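PDB 6JJJ: C-type lectin domain family 4 member F from Mus musculus, which acts as a Kupffer cell receptor with affinity for galactose and fucose, binds glycolipids and could be involved in endocytosis. Local coordinates for residues W28-N32 with E66-F70; W110-D116 with Q134-M138; E124-H130 with M138-Y144. All blocks are in the same frame, centred on the assembly; numbering follows the deposited sequence.

Interaction 1: residues W28-N32 with E66-F70; sequences WKYFN and EEQAF
Phe31 and Phe70 form an offset stack. Their ring centroids lie 4.4 Å apart and the planes are 11° from parallel. The two side chains slide past each other from opposite directions, one from the strand and one from the helix. Each CB therefore ends over the face of the other ring, and two CH-pi contacts result. Phe31 CB and Phe70 CB each sit 3.7 Å from the partner centroid. Phe31 CG is anti to the backbone N (chi1 173°), which extends its ring toward the helix and onto Phe70.

Smaller van der Waals contacts surround the stack. Phe31 CE2 comes 3.7 Å from Glu67 CA, and Lys29 CB approaches the edge of the Phe70 ring, 4.4 Å from CZ. On the far face of Phe31 lies Asn32 CB.

No hydrogen bond crosses this contact. The polar ends have partners outside it: the Glu67 carboxylate bonds Tyr36 and pairs with Lys149, and Lys29 NZ bonds Asn27 of the same chain. A second subunit packs Arg40 on Phe70 and makes backbone hydrogen bonds with Tyr30. The stack fastens helix 65-75 to strand 28-31, outermost of its sheet within this chain, the helix-on-sheet packing of a C-type lectin domain.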
loop_
_atom_site.group_PDB
_atom_site.type_symbol
_atom_site.label_atom_id
_atom_site.label_comp_id
_atom_site.label_asym_id
_atom_site.label_seq_id
_atom_site.Cartn_x
_atom_site.Cartn_y
_atom_site.Cartn_z
ATOM N N TRP A 28 -6.940 -2.185 3.314
ATOM C CA TRP A 28 -8.085 -1.610 2.622
ATOM C C TRP A 28 -7.779 -1.646 1.129
ATOM O O TRP A 28 -6.700 -1.221 0.704
ATOM C CB TRP A 28 -8.362 -0.173 3.068
ATOM C CG TRP A 28 -9.052 -0.072 4.394
ATOM C CD1 TRP A 28 -8.487 -0.247 5.623
ATOM C CD2 TRP A 28 -10.440 0.223 4.630
ATOM N NE1 TRP A 28 -9.431 -0.079 6.609
ATOM C CE2 TRP A 28 -10.637 0.207 6.027
ATOM C CE3 TRP A 28 -11.532 0.488 3.797
ATOM C CZ2 TRP A 28 -11.879 0.451 6.610
ATOM C CZ3 TRP A 28 -12.766 0.733 4.380
ATOM C CH2 TRP A 28 -12.928 0.713 5.773
ATOM N N LYS A 29 -8.708 -2.171 0.340
ATOM C CA LYS A 29 -8.514 -2.276 -1.101
ATOM C C LYS A 29 -9.330 -1.210 -1.819
ATOM O O LYS A 29 -10.491 -0.964 -1.478
ATOM C CB LYS A 29 -8.887 -3.673 -1.593
ATOM C CG LYS A 29 -7.733 -4.673 -1.476
ATOM C CD LYS A 29 -7.490 -5.062 -0.015
ATOM C CE LYS A 29 -6.357 -6.076 0.136
ATOM N NZ LYS A 29 -5.002 -5.466 0.018
ATOM N N TYR A 30 -8.707 -0.570 -2.804
ATOM C CA TYR A 30 -9.340 0.502 -3.558
ATOM C C TYR A 30 -10.140 -0.054 -4.727
ATOM O O TYR A 30 -9.736 -1.029 -5.367
ATOM C CB TYR A 30 -8.288 1.485 -4.076
ATOM C CG TYR A 30 -8.844 2.558 -4.987
ATOM C CD1 TYR A 30 -8.977 2.339 -6.354
ATOM C CD2 TYR A 30 -9.238 3.788 -4.480
ATOM C CE1 TYR A 30 -9.486 3.315 -7.189
ATOM C CE2 TYR A 30 -9.749 4.772 -5.307
ATOM C CZ TYR A 30 -9.869 4.531 -6.660
ATOM O OH TYR A 30 -10.378 5.509 -7.486
ATOM N N PHE A 31 -11.270 0.591 -5.013
ATOM C CA PHE A 31 -12.075 0.235 -6.177
ATOM C C PHE A 31 -12.998 1.396 -6.509
ATOM O O PHE A 31 -13.833 1.781 -5.682
ATOM C CB PHE A 31 -12.881 -1.040 -5.923
ATOM C CG PHE A 31 -13.852 -1.367 -7.021
ATOM C CD1 PHE A 31 -13.444 -2.083 -8.136
ATOM C CD2 PHE A 31 -15.170 -0.950 -6.945
ATOM C CE1 PHE A 31 -14.334 -2.380 -9.151
ATOM C CE2 PHE A 31 -16.063 -1.244 -7.957
ATOM C CZ PHE A 31 -15.646 -1.960 -9.062
ATOM N N ASN A 32 -12.830 1.958 -7.700
ATOM C CA ASN A 32 -13.739 2.949 -8.280
ATOM C C ASN A 32 -14.212 3.980 -7.254
ATOM O O ASN A 32 -15.401 4.137 -6.976
ATOM C CB ASN A 32 -14.933 2.257 -8.943
ATOM C CG ASN A 32 -14.647 1.843 -10.379
ATOM O OD1 ASN A 32 -13.793 2.426 -11.046
ATOM N ND2 ASN A 32 -15.368 0.837 -10.863
ATOM N N GLU A 66 -21.272 -3.568 -11.580
ATOM C CA GLU A 66 -19.853 -3.899 -11.628
ATOM C C GLU A 66 -19.223 -3.797 -10.246
ATOM O O GLU A 66 -18.211 -4.454 -9.974
ATOM C CB GLU A 66 -19.124 -2.987 -12.613
ATOM C CG GLU A 66 -19.222 -3.438 -14.062
ATOM C CD GLU A 66 -18.164 -2.803 -14.947
ATOM O OE1 GLU A 66 -17.369 -1.982 -14.442
ATOM O OE2 GLU A 66 -18.123 -3.130 -16.152
ATOM N N GLU A 67 -19.785 -2.954 -9.375
ATOM C CA GLU A 67 -19.335 -2.910 -7.988
ATOM C C GLU A 67 -19.556 -4.251 -7.302
ATOM O O GLU A 67 -18.668 -4.760 -6.609
ATOM C CB GLU A 67 -20.060 -1.797 -7.235
ATOM C CG GLU A 67 -19.726 -1.748 -5.755
ATOM C CD GLU A 67 -20.207 -0.475 -5.092
ATOM O OE1 GLU A 67 -21.046 0.228 -5.693
ATOM O OE2 GLU A 67 -19.749 -0.179 -3.969
ATOM N N GLN A 68 -20.749 -4.834 -7.475
ATOM C CA GLN A 68 -21.033 -6.127 -6.860
ATOM C C GLN A 68 -20.044 -7.185 -7.330
ATOM O O GLN A 68 -19.635 -8.053 -6.549
ATOM C CB GLN A 68 -22.468 -6.568 -7.166
ATOM C CG GLN A 68 -22.786 -7.964 -6.640
ATOM C CD GLN A 68 -24.193 -8.097 -6.078
ATOM O OE1 GLN A 68 -24.957 -7.133 -6.035
ATOM N NE2 GLN A 68 -24.536 -9.301 -5.630
ATOM N N ALA A 69 -19.652 -7.135 -8.605
ATOM C CA ALA A 69 -18.666 -8.087 -9.104
ATOM C C ALA A 69 -17.383 -7.997 -8.290
ATOM O O ALA A 69 -16.857 -9.016 -7.828
ATOM C CB ALA A 69 -18.385 -7.830 -10.585
ATOM N N PHE A 70 -16.892 -6.777 -8.064
ATOM C CA PHE A 70 -15.698 -6.594 -7.249
ATOM C C PHE A 70 -15.832 -7.329 -5.922
ATOM O O PHE A 70 -14.942 -8.089 -5.524
ATOM C CB PHE A 70 -15.449 -5.105 -7.017
ATOM C CG PHE A 70 -14.388 -4.830 -6.005
ATOM C CD1 PHE A 70 -13.060 -5.096 -6.290
ATOM C CD2 PHE A 70 -14.715 -4.316 -4.764
ATOM C CE1 PHE A 70 -12.076 -4.848 -5.355
ATOM C CE2 PHE A 70 -13.736 -4.065 -3.824
ATOM C CZ PHE A 70 -12.416 -4.329 -4.119
#

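Interaction 2: residues W110-D116 with Q134-M138; sequences WGKNQPD and QWNDM. With CA (calcium ion), chain H.
Trp110 presents a ring face to the edge of Trp135 in an edge-to-face pair, with the planes at 79°. Trp135 CE3 is the atom that meets the face, 3.5 Å from Trp110 CE2. CD of Pro115 lies on the opposite face of Trp110, toward its rim, so the indole is held between strand and loop. Beside the tryptophans the backbones form a single bridge, with a weak hydrogen bond from Gly111 N to Trp135 O.

The loop and strand 135-138 together build a calcium site of the C-type lectin domain. Gln114, cis-Pro115 and Asp116 spell the QPD motif, which in C-type lectins goes with galactose-type binding, consistent with the affinity of this receptor. Asp116 OD1 and Asn136 OD1 each bind calcium at 2.5 Å. Asp137 gives both its carbonyl O, at 2.6 Å, and OD1, at 2.8 Å. Glu126 and a water are further ligands.

The carboxylate planes of Asp116 and Asp137 stand 49° apart. Their OD1 atoms are only 2.7 Å apart because the ion binds both. With chi1 at 69°, Asp137 turns its carboxylate toward the loop. Asp137 OD2 takes a hydrogen bond from Asn117 N, and Pro115 CB packs against it at 3.5 Å.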
loop_
_atom_site.group_PDB
_atom_site.type_symbol
_atom_site.label_atom_id
_atom_site.label_comp_id
_atom_site.label_asym_id
_atom_site.label_seq_id
_atom_site.Cartn_x
_atom_site.Cartn_y
_atom_site.Cartn_z
ATOM N N TRP A 110 -30.432 -10.714 -5.801
ATOM C CA TRP A 110 -30.997 -11.618 -4.815
ATOM C C TRP A 110 -30.999 -13.050 -5.342
ATOM O O TRP A 110 -30.966 -13.296 -6.552
ATOM C CB TRP A 110 -32.430 -11.224 -4.456
ATOM C CG TRP A 110 -32.603 -9.851 -3.896
ATOM C CD1 TRP A 110 -32.872 -8.709 -4.590
ATOM C CD2 TRP A 110 -32.546 -9.479 -2.513
ATOM N NE1 TRP A 110 -32.980 -7.645 -3.726
ATOM C CE2 TRP A 110 -32.783 -8.091 -2.445
ATOM C CE3 TRP A 110 -32.315 -10.184 -1.327
ATOM C CZ2 TRP A 110 -32.792 -7.394 -1.239
ATOM C CZ3 TRP A 110 -32.324 -9.490 -0.131
ATOM C CH2 TRP A 110 -32.561 -8.110 -0.095
ATOM N N GLY A 111 -31.051 -14.002 -4.412
ATOM C CA GLY A 111 -31.198 -15.399 -4.773
ATOM C C GLY A 111 -32.405 -15.637 -5.655
ATOM O O GLY A 111 -33.228 -14.733 -5.839
ATOM N N LYS A 112 -32.524 -16.847 -6.210
ATOM C CA LYS A 112 -33.622 -17.132 -7.128
ATOM C C LYS A 112 -34.976 -16.872 -6.474
ATOM O O LYS A 112 -35.919 -16.428 -7.139
ATOM C CB LYS A 112 -33.533 -18.577 -7.616
ATOM C CG LYS A 112 -32.345 -18.859 -8.519
ATOM C CD LYS A 112 -32.407 -20.271 -9.087
ATOM C CE LYS A 112 -31.260 -20.543 -10.047
ATOM N NZ LYS A 112 -31.358 -21.907 -10.638
ATOM N N ASN A 113 -35.096 -17.154 -5.176
ATOM C CA ASN A 113 -36.282 -16.810 -4.386
ATOM C C ASN A 113 -35.768 -16.190 -3.085
ATOM O O ASN A 113 -35.531 -16.894 -2.100
ATOM C CB ASN A 113 -37.190 -18.027 -4.145
ATOM C CG ASN A 113 -36.445 -19.221 -3.581
ATOM O OD1 ASN A 113 -36.249 -19.332 -2.370
ATOM N ND2 ASN A 113 -36.046 -20.135 -4.459
ATOM N N GLN A 114 -35.587 -14.864 -3.087
ATOM C CA GLN A 114 -34.993 -14.153 -1.961
ATOM C C GLN A 114 -35.332 -12.675 -2.121
ATOM O O GLN A 114 -35.364 -12.193 -3.259
ATOM C CB GLN A 114 -33.474 -14.356 -1.930
ATOM C CG GLN A 114 -32.835 -14.330 -0.547
ATOM C CD GLN A 114 -33.429 -15.348 0.406
ATOM O OE1 GLN A 114 -34.402 -15.065 1.101
ATOM N NE2 GLN A 114 -32.845 -16.541 0.443
ATOM N N PRO A 115 -35.582 -11.939 -1.029
ATOM C CA PRO A 115 -35.559 -12.360 0.378
ATOM C C PRO A 115 -36.742 -13.239 0.782
ATOM O O PRO A 115 -37.831 -13.118 0.221
ATOM C CB PRO A 115 -35.598 -11.031 1.146
ATOM C CG PRO A 115 -36.314 -10.091 0.220
ATOM C CD PRO A 115 -35.917 -10.506 -1.176
ATOM N N ASP A 116 -36.517 -14.112 1.767
ATOM C CA ASP A 116 -37.563 -14.979 2.285
ATOM C C ASP A 116 -37.988 -14.626 3.702
ATOM O O ASP A 116 -39.096 -14.989 4.104
ATOM C CB ASP A 116 -37.101 -16.445 2.256
ATOM C CG ASP A 116 -35.812 -16.663 3.022
ATOM O OD1 ASP A 116 -35.245 -15.667 3.520
ATOM O OD2 ASP A 116 -35.359 -17.825 3.115
ATOM N N GLN A 134 -24.949 -14.039 -4.377
ATOM C CA GLN A 134 -26.105 -13.173 -4.536
ATOM C C GLN A 134 -26.642 -12.939 -3.131
ATOM O O GLN A 134 -26.390 -13.727 -2.215
ATOM C CB GLN A 134 -27.148 -13.802 -5.467
ATOM C CG GLN A 134 -26.673 -13.938 -6.930
ATOM C CD GLN A 134 -27.824 -14.044 -7.912
ATOM O OE1 GLN A 134 -28.853 -14.642 -7.611
ATOM N NE2 GLN A 134 -27.619 -13.538 -9.126
ATOM N N TRP A 135 -27.374 -11.846 -2.959
ATOM C CA TRP A 135 -27.786 -11.447 -1.623
ATOM C C TRP A 135 -28.678 -12.504 -0.980
ATOM O O TRP A 135 -29.334 -13.300 -1.654
ATOM C CB TRP A 135 -28.535 -10.120 -1.663
ATOM C CG TRP A 135 -27.742 -9.003 -2.218
ATOM C CD1 TRP A 135 -26.419 -9.018 -2.543
ATOM C CD2 TRP A 135 -28.216 -7.689 -2.516
ATOM N NE1 TRP A 135 -26.039 -7.793 -3.030
ATOM C CE2 TRP A 135 -27.125 -6.958 -3.022
ATOM C CE3 TRP A 135 -29.459 -7.059 -2.406
ATOM C CZ2 TRP A 135 -27.237 -5.628 -3.416
ATOM C CZ3 TRP A 135 -29.570 -5.740 -2.798
ATOM C CH2 TRP A 135 -28.466 -5.037 -3.297
ATOM N N ASN A 136 -28.689 -12.508 0.352
ATOM C CA ASN A 136 -29.628 -13.320 1.115
ATOM C C ASN A 136 -29.885 -12.616 2.439
ATOM O O ASN A 136 -28.934 -12.268 3.146
ATOM C CB ASN A 136 -29.094 -14.734 1.367
ATOM C CG ASN A 136 -29.939 -15.503 2.369
ATOM O OD1 ASN A 136 -31.169 -15.416 2.357
ATOM N ND2 ASN A 136 -29.281 -16.255 3.247
ATOM N N ASP A 137 -31.154 -12.377 2.761
ATOM C CA ASP A 137 -31.481 -11.826 4.070
ATOM C C ASP A 137 -31.268 -12.900 5.133
ATOM O O ASP A 137 -31.492 -14.090 4.895
ATOM C CB ASP A 137 -32.912 -11.284 4.098
ATOM C CG ASP A 137 -33.967 -12.363 4.010
ATOM O OD1 ASP A 137 -33.684 -13.462 3.495
ATOM O OD2 ASP A 137 -35.099 -12.086 4.460
ATOM N N MET A 138 -30.802 -12.478 6.306
ATOM C CA MET A 138 -30.294 -13.407 7.304
ATOM C C MET A 138 -30.603 -12.875 8.694
ATOM O O MET A 138 -30.859 -11.684 8.883
ATOM C CB MET A 138 -28.782 -13.617 7.120
ATOM C CG MET A 138 -28.139 -14.562 8.106
ATOM S SD MET A 138 -28.853 -16.217 7.986
ATOM C CE MET A 138 -28.158 -16.994 9.439
HETATM CA CA CA H . -32.872 -16.101 3.979
HETATM O O HOH W 1 -32.515 -18.337 3.671
#

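Interaction 3: residues E124-H130 with M138-Y144; sequences EREDCVH and MACGSSY. With CA (calcium ion), chain G; CA (calcium ion), chain H.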
loop_
_atom_site.group_PDB
_atom_site.type_symbol
_atom_site.label_atom_id
_atom_site.label_comp_id
_atom_site.label_asym_id
_atom_site.label_seq_id
_atom_site.Cartn_x
_atom_site.Cartn_y
_atom_site.Cartn_z
ATOM N N GLU A 124 -35.254 -15.487 15.720
ATOM C CA GLU A 124 -35.445 -14.237 15.001
ATOM C C GLU A 124 -35.844 -14.454 13.549
ATOM O O GLU A 124 -35.668 -15.532 12.978
ATOM C CB GLU A 124 -34.163 -13.382 15.025
ATOM C CG GLU A 124 -32.891 -14.094 15.498
ATOM C CD GLU A 124 -31.755 -13.124 15.812
ATOM O OE1 GLU A 124 -31.828 -11.956 15.373
ATOM O OE2 GLU A 124 -30.779 -13.533 16.479
ATOM N N ARG A 125 -36.395 -13.391 12.966
ATOM C CA ARG A 125 -36.659 -13.335 11.536
ATOM C C ARG A 125 -35.341 -12.985 10.845
ATOM O O ARG A 125 -34.267 -13.051 11.449
ATOM C CB ARG A 125 -37.754 -12.316 11.241
ATOM C CG ARG A 125 -39.083 -12.632 11.908
ATOM C CD ARG A 125 -39.671 -13.951 11.461
ATOM N NE ARG A 125 -41.075 -14.061 11.845
ATOM C CZ ARG A 125 -41.495 -14.457 13.044
ATOM N NH1 ARG A 125 -40.619 -14.771 13.987
ATOM N NH2 ARG A 125 -42.793 -14.528 13.301
ATOM N N GLU A 126 -35.393 -12.611 9.569
ATOM C CA GLU A 126 -34.196 -12.221 8.825
ATOM C C GLU A 126 -34.319 -10.765 8.394
ATOM O O GLU A 126 -35.178 -10.427 7.571
ATOM C CB GLU A 126 -33.991 -13.136 7.619
ATOM C CG GLU A 126 -33.744 -14.592 7.990
ATOM C CD GLU A 126 -33.385 -15.439 6.792
ATOM O OE1 GLU A 126 -33.927 -15.171 5.701
ATOM O OE2 GLU A 126 -32.561 -16.364 6.940
ATOM N N ASP A 127 -33.463 -9.901 8.958
ATOM C CA ASP A 127 -33.482 -8.474 8.657
ATOM C C ASP A 127 -32.100 -7.935 8.296
ATOM O O ASP A 127 -31.878 -6.722 8.360
ATOM C CB ASP A 127 -34.046 -7.676 9.833
ATOM C CG ASP A 127 -35.457 -8.073 10.179
ATOM O OD1 ASP A 127 -36.204 -8.455 9.257
ATOM O OD2 ASP A 127 -35.823 -7.992 11.369
ATOM N N CYS A 128 -31.164 -8.804 7.927
ATOM C CA CYS A 128 -29.819 -8.386 7.564
ATOM C C CYS A 128 -29.367 -9.208 6.369
ATOM O O CYS A 128 -29.768 -10.364 6.205
ATOM C CB CYS A 128 -28.841 -8.544 8.737
ATOM S SG CYS A 128 -29.131 -7.364 10.090
ATOM N N VAL A 129 -28.546 -8.591 5.521
ATOM C CA VAL A 129 -28.166 -9.164 4.236
ATOM C C VAL A 129 -26.670 -9.441 4.214
ATOM O O VAL A 129 -25.868 -8.596 4.621
ATOM C CB VAL A 129 -28.553 -8.228 3.071
ATOM C CG1 VAL A 129 -28.136 -8.830 1.741
ATOM C CG2 VAL A 129 -30.044 -7.932 3.101
ATOM N N HIS A 130 -26.299 -10.622 3.721
ATOM C CA HIS A 130 -24.909 -10.951 3.427
ATOM C C HIS A 130 -24.820 -11.410 1.974
ATOM O O HIS A 130 -25.835 -11.559 1.285
ATOM C CB HIS A 130 -24.363 -12.015 4.391
ATOM C CG HIS A 130 -25.124 -13.305 4.381
ATOM N ND1 HIS A 130 -25.115 -14.175 5.450
ATOM C CD2 HIS A 130 -25.906 -13.880 3.437
ATOM C CE1 HIS A 130 -25.864 -15.225 5.168
ATOM N NE2 HIS A 130 -26.354 -15.072 3.952
ATOM N N MET A 138 -30.802 -12.478 6.306
ATOM C CA MET A 138 -30.294 -13.407 7.304
ATOM C C MET A 138 -30.603 -12.875 8.694
ATOM O O MET A 138 -30.859 -11.684 8.883
ATOM C CB MET A 138 -28.782 -13.617 7.120
ATOM C CG MET A 138 -28.139 -14.562 8.106
ATOM S SD MET A 138 -28.853 -16.217 7.986
ATOM C CE MET A 138 -28.158 -16.994 9.439
ATOM N N ALA A 139 -30.579 -13.782 9.668
ATOM C CA ALA A 139 -30.743 -13.389 11.060
ATOM C C ALA A 139 -29.568 -12.519 11.485
ATOM O O ALA A 139 -28.406 -12.906 11.332
ATOM C CB ALA A 139 -30.841 -14.624 11.953
ATOM N N CYS A 140 -29.872 -11.329 12.005
ATOM C CA CYS A 140 -28.817 -10.361 12.277
ATOM C C CYS A 140 -27.878 -10.844 13.376
ATOM O O CYS A 140 -26.676 -10.562 13.328
ATOM C CB CYS A 140 -29.434 -9.011 12.640
ATOM S SG CYS A 140 -30.459 -8.290 11.322
ATOM N N GLY A 141 -28.388 -11.585 14.358
ATOM C CA GLY A 141 -27.525 -12.065 15.421
ATOM C C GLY A 141 -26.435 -13.013 14.963
ATOM O O GLY A 141 -25.504 -13.276 15.734
ATOM N N SER A 142 -26.519 -13.523 13.738
ATOM C CA SER A 142 -25.532 -14.479 13.254
ATOM C C SER A 142 -24.210 -13.783 12.965
ATOM O O SER A 142 -24.177 -12.659 12.456
ATOM C CB SER A 142 -26.051 -15.174 11.998
ATOM O OG SER A 142 -27.270 -15.846 12.270
ATOM N N SER A 143 -23.111 -14.459 13.296
ATOM C CA SER A 143 -21.779 -13.861 13.210
ATOM C C SER A 143 -21.116 -14.243 11.890
ATOM O O SER A 143 -20.424 -15.258 11.789
ATOM C CB SER A 143 -20.920 -14.287 14.396
ATOM O OG SER A 143 -21.294 -13.600 15.577
ATOM N N TYR A 144 -21.291 -13.390 10.891
ATOM C CA TYR A 144 -20.594 -13.510 9.623
ATOM C C TYR A 144 -19.485 -12.470 9.542
ATOM O O TYR A 144 -19.469 -11.502 10.310
ATOM C CB TYR A 144 -21.544 -13.305 8.435
ATOM C CG TYR A 144 -22.527 -14.426 8.217
ATOM C CD1 TYR A 144 -22.187 -15.535 7.452
ATOM C CD2 TYR A 144 -23.800 -14.372 8.764
ATOM C CE1 TYR A 144 -23.085 -16.559 7.248
ATOM C CE2 TYR A 144 -24.703 -15.391 8.565
ATOM C CZ TYR A 144 -24.342 -16.482 7.806
ATOM O OH TYR A 144 -25.248 -17.498 7.607
HETATM CA CA CA G . -36.773 -8.764 7.068
HETATM CA CA CA H . -32.872 -16.101 3.979
HETATM O O HOH W 1 -32.515 -18.337 3.671
#
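The His130 ring points its edge at the face of Tyr144, with the planes at 80°. ND1 sits over the centre of the tyrosine ring, and His130 CE1 is 3.3 Å from Tyr144 CZ. Met138 CB covers one face of the imidazole, 4.1 Å from its centroid. Met138 CE lies at the edge of the Tyr144 ring, so the methionine touches both rings. Its CG is anti to the backbone N (chi1 180°) and the chain bends at chi2, which brings the methyl group to the tyrosine.

Asp127 and Cys128 both face Met138 in a classic beta bulge. Met138 O accepts a hydrogen bond from Cys128 N at 3.0 Å and a weak one from Asp127 N. The disulfide between Cys128 SG and Cys140 SG, 2.0 Å long, ties the bulge to the type I turn from Ala139 to Ser142.

Glu126 and Asp127 link this contact to two calcium ions. Glu126 O and Asp127 OD1 bind one ion, the latter at 2.3 Å, with Asp86, Glu90 and Asn117. Glu126 OE1 binds the other at 2.2 Å and accepts a hydrogen bond from Trp118 N.

Strand 128-131 lies between strand 80-85 and edge strand 135-138, and Trp81 of strand 80-85 packs against both Cys128 and Met138. Beyond strand 135-138, the loop bonds Trp45 of helix 45-54 through the Cys140 backbone.

How the interactions relate
From the N terminus, interaction 1 comes first. It closes the chain from strand 28-31 to helix 65-75, spanning strands 34-38 and 58-59 and helix 45-54, and is complete before the others open. Interaction 2 brings the long loop at 110-116 back to strand 135-138. Interaction 3 opens inside that loop closure and ends after it, so the two cross. They share Met138 and one calcium ion with its water, and their strands 128-131 and 135-138 are neighbours in one sheet. Interactions 1 and 2 touch where Gln68 packs on Trp135, although their centres are about 21 Å apart. Interaction 1 joins a helix to one sheet, while interactions 2 and 3 tie the calcium-binding loops to the other.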